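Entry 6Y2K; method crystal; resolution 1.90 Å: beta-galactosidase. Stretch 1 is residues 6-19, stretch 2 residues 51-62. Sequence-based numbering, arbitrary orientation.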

# COMPACT_ATOMS: atom_id res chain seq x y z
N CYS A 6 27.39 -25.80 -30.91
CA CYS A 6 28.71 -25.77 -30.28
C CYS A 6 28.95 -27.13 -29.64
O CYS A 6 28.11 -27.62 -28.89
CB CYS A 6 28.77 -24.66 -29.23
SG CYS A 6 28.43 -23.03 -29.91
N TYR A 7 30.11 -27.73 -29.94
CA TYR A 7 30.40 -29.14 -29.66
C TYR A 7 31.80 -29.32 -29.06
O TYR A 7 32.73 -28.59 -29.41
CB TYR A 7 30.28 -29.92 -30.97
CG TYR A 7 30.51 -31.42 -30.91
CD1 TYR A 7 29.93 -32.21 -29.92
CD2 TYR A 7 31.28 -32.06 -31.89
CE1 TYR A 7 30.13 -33.59 -29.90
CE2 TYR A 7 31.48 -33.43 -31.87
CZ TYR A 7 30.91 -34.20 -30.88
OH TYR A 7 31.11 -35.56 -30.88
N TYR A 8 31.93 -30.28 -28.14
CA TYR A 8 33.19 -30.58 -27.43
C TYR A 8 33.52 -32.07 -27.53
O TYR A 8 33.34 -32.82 -26.58
CB TYR A 8 33.11 -30.06 -25.99
CG TYR A 8 32.88 -28.56 -26.03
CD1 TYR A 8 31.58 -28.05 -26.11
CD2 TYR A 8 33.94 -27.68 -26.13
CE1 TYR A 8 31.35 -26.69 -26.23
CE2 TYR A 8 33.73 -26.32 -26.24
CZ TYR A 8 32.43 -25.84 -26.29
OH TYR A 8 32.20 -24.50 -26.41
N PRO A 9 34.01 -32.51 -28.71
CA PRO A 9 34.38 -33.93 -28.85
C PRO A 9 35.42 -34.39 -27.81
O PRO A 9 35.35 -35.52 -27.34
CB PRO A 9 34.95 -34.01 -30.27
CG PRO A 9 35.35 -32.63 -30.61
CD PRO A 9 34.40 -31.72 -29.89
N GLU A 10 36.32 -33.48 -27.43
CA GLU A 10 37.29 -33.75 -26.36
C GLU A 10 36.68 -34.02 -24.96
O GLU A 10 37.40 -34.49 -24.06
CB GLU A 10 38.37 -32.65 -26.30
CG GLU A 10 37.98 -31.33 -25.62
CD GLU A 10 37.32 -30.30 -26.52
OE1 GLU A 10 36.69 -30.66 -27.56
OE2 GLU A 10 37.41 -29.11 -26.16
N HIS A 11 35.40 -33.71 -24.76
CA HIS A 11 34.71 -34.05 -23.50
C HIS A 11 34.06 -35.43 -23.48
O HIS A 11 33.57 -35.84 -22.42
CB HIS A 11 33.65 -33.00 -23.18
CG HIS A 11 34.21 -31.63 -22.95
ND1 HIS A 11 33.41 -30.53 -22.73
CD2 HIS A 11 35.49 -31.18 -22.91
CE1 HIS A 11 34.17 -29.46 -22.58
NE2 HIS A 11 35.44 -29.83 -22.68
N TRP A 12 34.03 -36.12 -24.62
CA TRP A 12 33.26 -37.37 -24.77
C TRP A 12 34.15 -38.49 -25.33
O TRP A 12 35.04 -38.22 -26.12
CB TRP A 12 32.03 -37.17 -25.68
CG TRP A 12 31.21 -35.96 -25.30
CD1 TRP A 12 31.09 -34.81 -26.01
CD2 TRP A 12 30.46 -35.78 -24.10
NE1 TRP A 12 30.30 -33.91 -25.33
CE2 TRP A 12 29.91 -34.48 -24.14
CE3 TRP A 12 30.19 -36.59 -22.98
CZ2 TRP A 12 29.10 -33.97 -23.12
CZ3 TRP A 12 29.38 -36.07 -21.95
CH2 TRP A 12 28.84 -34.78 -22.04
N PRO A 13 33.88 -39.75 -24.94
CA PRO A 13 34.66 -40.84 -25.55
C PRO A 13 34.46 -40.90 -27.07
O PRO A 13 33.39 -40.57 -27.57
CB PRO A 13 34.15 -42.11 -24.86
CG PRO A 13 32.90 -41.73 -24.13
CD PRO A 13 32.90 -40.23 -23.95
N LYS A 14 35.51 -41.31 -27.78
CA LYS A 14 35.48 -41.41 -29.25
C LYS A 14 34.37 -42.32 -29.77
O LYS A 14 33.89 -42.13 -30.89
CB LYS A 14 36.83 -41.92 -29.79
CG LYS A 14 37.97 -40.93 -29.61
CD LYS A 14 39.21 -41.35 -30.38
CE LYS A 14 40.36 -40.39 -30.14
NZ LYS A 14 41.55 -40.72 -30.98
N SER A 15 33.96 -43.30 -28.97
CA SER A 15 32.81 -44.16 -29.27
C SER A 15 31.47 -43.41 -29.45
O SER A 15 30.54 -43.97 -30.04
CB SER A 15 32.67 -45.24 -28.20
OG SER A 15 32.47 -44.67 -26.91
N ARG A 16 31.37 -42.18 -28.95
CA ARG A 16 30.20 -41.31 -29.17
C ARG A 16 30.21 -40.51 -30.47
O ARG A 16 29.15 -40.07 -30.92
CB ARG A 16 30.06 -40.28 -28.02
CG ARG A 16 29.44 -40.82 -26.74
CD ARG A 16 27.96 -41.14 -26.87
NE ARG A 16 27.21 -40.04 -27.47
CZ ARG A 16 25.92 -40.09 -27.80
NH1 ARG A 16 25.19 -41.18 -27.56
NH2 ARG A 16 25.35 -39.03 -28.36
N TRP A 17 31.39 -40.31 -31.07
CA TRP A 17 31.56 -39.28 -32.10
C TRP A 17 30.74 -39.47 -33.39
O TRP A 17 30.18 -38.50 -33.91
CB TRP A 17 33.05 -39.13 -32.44
CG TRP A 17 33.90 -38.52 -31.34
CD1 TRP A 17 33.50 -38.20 -30.07
CD2 TRP A 17 35.29 -38.20 -31.41
NE1 TRP A 17 34.55 -37.68 -29.36
CE2 TRP A 17 35.67 -37.67 -30.16
CE3 TRP A 17 36.26 -38.30 -32.42
CZ2 TRP A 17 36.97 -37.24 -29.88
CZ3 TRP A 17 37.56 -37.87 -32.15
CH2 TRP A 17 37.90 -37.35 -30.89
N VAL A 18 30.68 -40.70 -33.90
CA VAL A 18 29.93 -40.94 -35.14
C VAL A 18 28.44 -40.71 -34.88
O VAL A 18 27.77 -40.04 -35.67
CB VAL A 18 30.16 -42.35 -35.73
CG1 VAL A 18 29.26 -42.61 -36.93
CG2 VAL A 18 31.62 -42.53 -36.13
N GLU A 19 27.94 -41.29 -33.79
CA GLU A 19 26.55 -41.09 -33.36
C GLU A 19 26.19 -39.60 -33.17
O GLU A 19 25.12 -39.18 -33.59
CB GLU A 19 26.27 -41.88 -32.06
CG GLU A 19 24.94 -41.57 -31.35
CD GLU A 19 23.71 -41.80 -32.22
OE1 GLU A 19 23.79 -42.64 -33.14
OE2 GLU A 19 22.66 -41.14 -31.98
N TRP A 51 47.37 -33.81 -32.10
CA TRP A 51 46.41 -33.44 -33.14
C TRP A 51 45.49 -34.58 -33.58
O TRP A 51 44.48 -34.32 -34.24
CB TRP A 51 47.14 -32.94 -34.39
CG TRP A 51 47.93 -31.69 -34.22
CD1 TRP A 51 49.27 -31.54 -34.42
CD2 TRP A 51 47.43 -30.41 -33.83
NE1 TRP A 51 49.64 -30.22 -34.19
CE2 TRP A 51 48.53 -29.51 -33.83
CE3 TRP A 51 46.16 -29.92 -33.50
CZ2 TRP A 51 48.39 -28.16 -33.49
CZ3 TRP A 51 46.02 -28.58 -33.17
CH2 TRP A 51 47.14 -27.71 -33.17
N GLU A 52 45.82 -35.82 -33.23
CA GLU A 52 45.06 -36.99 -33.70
C GLU A 52 43.55 -36.89 -33.41
O GLU A 52 42.73 -37.18 -34.28
CB GLU A 52 45.63 -38.27 -33.10
CG GLU A 52 44.97 -39.58 -33.55
CD GLU A 52 45.50 -40.76 -32.77
OE1 GLU A 52 44.79 -41.23 -31.84
OE2 GLU A 52 46.64 -41.21 -33.05
N TRP A 53 43.20 -36.46 -32.19
CA TRP A 53 41.79 -36.31 -31.79
C TRP A 53 41.02 -35.38 -32.74
O TRP A 53 39.90 -35.69 -33.15
CB TRP A 53 41.67 -35.81 -30.33
CG TRP A 53 42.12 -34.39 -30.13
CD1 TRP A 53 43.40 -33.95 -29.98
CD2 TRP A 53 41.29 -33.23 -30.10
NE1 TRP A 53 43.43 -32.58 -29.86
CE2 TRP A 53 42.14 -32.11 -29.93
CE3 TRP A 53 39.91 -33.01 -30.21
CZ2 TRP A 53 41.66 -30.80 -29.85
CZ3 TRP A 53 39.43 -31.71 -30.15
CH2 TRP A 53 40.30 -30.62 -29.96
N LEU A 54 41.65 -34.27 -33.10
CA LEU A 54 41.01 -33.25 -33.92
C LEU A 54 41.01 -33.66 -35.39
O LEU A 54 40.02 -33.45 -36.09
CB LEU A 54 41.71 -31.91 -33.72
CG LEU A 54 41.14 -30.67 -34.41
CD1 LEU A 54 39.65 -30.50 -34.12
CD2 LEU A 54 41.92 -29.44 -33.96
N ASP A 55 42.11 -34.26 -35.85
CA ASP A 55 42.19 -34.86 -37.19
C ASP A 55 41.01 -35.81 -37.43
O ASP A 55 40.35 -35.73 -38.47
CB ASP A 55 43.49 -35.67 -37.39
CG ASP A 55 44.75 -34.82 -37.30
OD1 ASP A 55 44.71 -33.59 -37.59
OD2 ASP A 55 45.81 -35.40 -36.94
N GLU A 56 40.75 -36.68 -36.46
CA GLU A 56 39.67 -37.66 -36.56
C GLU A 56 38.28 -37.06 -36.44
O GLU A 56 37.38 -37.45 -37.17
CB GLU A 56 39.85 -38.77 -35.52
CG GLU A 56 41.06 -39.64 -35.80
CD GLU A 56 41.40 -40.62 -34.69
OE1 GLU A 56 40.68 -40.68 -33.66
OE2 GLU A 56 42.41 -41.33 -34.86
N SER A 57 38.12 -36.12 -35.51
CA SER A 57 36.83 -35.45 -35.31
C SER A 57 36.38 -34.68 -36.55
O SER A 57 35.23 -34.79 -36.96
CB SER A 57 36.87 -34.51 -34.08
OG SER A 57 35.66 -33.80 -33.95
N LEU A 58 37.29 -33.91 -37.14
CA LEU A 58 36.95 -33.15 -38.35
C LEU A 58 36.54 -34.09 -39.49
O LEU A 58 35.59 -33.79 -40.21
CB LEU A 58 38.11 -32.26 -38.79
CG LEU A 58 38.53 -31.10 -37.88
CD1 LEU A 58 39.77 -30.43 -38.43
CD2 LEU A 58 37.41 -30.09 -37.73
N ASP A 59 37.23 -35.22 -39.65
CA ASP A 59 36.85 -36.20 -40.69
C ASP A 59 35.45 -36.79 -40.46
O ASP A 59 34.67 -36.90 -41.40
CB ASP A 59 37.90 -37.32 -40.84
CG ASP A 59 39.17 -36.86 -41.56
OD1 ASP A 59 39.22 -35.74 -42.12
OD2 ASP A 59 40.15 -37.64 -41.57
N ILE A 60 35.13 -37.13 -39.21
CA ILE A 60 33.80 -37.67 -38.88
C ILE A 60 32.70 -36.65 -39.18
O ILE A 60 31.69 -36.98 -39.81
CB ILE A 60 33.74 -38.19 -37.42
CG1 ILE A 60 34.56 -39.48 -37.30
CG2 ILE A 60 32.30 -38.43 -36.96
CD1 ILE A 60 34.93 -39.87 -35.89
N LEU A 61 32.90 -35.40 -38.74
CA LEU A 61 31.95 -34.32 -39.00
C LEU A 61 31.77 -34.08 -40.51
O LEU A 61 30.65 -33.93 -40.98
CB LEU A 61 32.38 -33.03 -38.28
CG LEU A 61 32.38 -33.10 -36.75
CD1 LEU A 61 33.13 -31.91 -36.15
CD2 LEU A 61 30.96 -33.18 -36.20
N HIS A 62 32.88 -34.06 -41.25
CA HIS A 62 32.84 -33.92 -42.71
C HIS A 62 32.05 -35.04 -43.39
O HIS A 62 31.28 -34.78 -44.31
CB HIS A 62 34.25 -33.87 -43.30
CG HIS A 62 34.29 -33.50 -44.75
ND1 HIS A 62 33.82 -32.29 -45.22
CD2 HIS A 62 34.74 -34.17 -45.83
CE1 HIS A 62 33.98 -32.24 -46.53
NE2 HIS A 62 34.54 -33.37 -46.92
O HOH W 1 43.59 -39.25 -30.12

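The contact between the two stretches buries 525 Å², summed over both sides, and sets residues 6-19, a loop with a short 3-10 segment at 9-11 that leads into a helix including 17-19, against one side of the helix that begins at Glu 52. The residues of that helix with the clearest contacts, Trp 53, Glu 56, Ser 57 and Ile 60, recur at the three- and four-residue spacing that places side chains on one helical face; Leu 54, whose CA-to-CB bond points away, makes no contact.

Apolar packing centres on Trp 17, which has the largest covered area, 92 Å². With chi1 at -69° (m) and chi2 at 5°, its six-membered ring reaches the helix through CZ3 and CH2. Trp 17 CH2 is 4.1 Å from Trp 53 CB, and Trp 17 CZ3 is 3.9 Å from Ser 57 CB. Glu 56 CB and Ile 60 CD1 both lie at the edge of the indole, near its plane; the latter is 4.0 Å from Trp 17 CB. The small side chain of Ser 57 accompanies a close approach of the ring to the helix backbone: Trp 17 CZ3 is 3.4 Å from Trp 53 O and 3.8 Å from Ser 57 N. That carbonyl and amide are already paired in the helix, Ser 57 N donating to Trp 53 O at 3.0 Å, so the apolar ring covers no unpaired backbone group there.

Further apolar contacts extend this packing. Ile 60 also meets Val 18, CG2 to CG2 at 4.2 Å, where the CA atoms of the two residues are 6.3 Å apart. Trp 53 uses chi1 = 69° (p) to bring its CZ3 within 4.2 Å of Pro 9 CG, which sits at the edge of the indole. Pro 9 CG is also 3.6 Å from Ser 57 OG. A looser contact joins Tyr 7 CE2 to Leu 61 CD2 at 4.4 Å.

The polar link across the stretches is made by Lys 14. Its chain is extended beyond chi1, with chi2 to chi4 all t, carrying the ammonium group to two carboxylates one helical turn apart. Lys 14 NZ donates a hydrogen bond to Glu 56 OE1 at 2.8 Å within a salt bridge, and forms a longer salt bridge to Glu 52 OE1 at 3.4 Å. Water 1 reinforces the second, accepting from Lys 14 NZ at 2.7 Å and donating to Glu 52 OE1 at 2.9 Å. Lys 14 and Glu 52 are exposed, and Glu 56 partly so, which suits charged groups.

Within stretch 1, weak hydrogen bonds from Trp 17 NE1 to Pro 9 O (3.1 Å) and Trp 12 O (3.3 Å) satisfy the indole nitrogen and tie the central ring to its own loop.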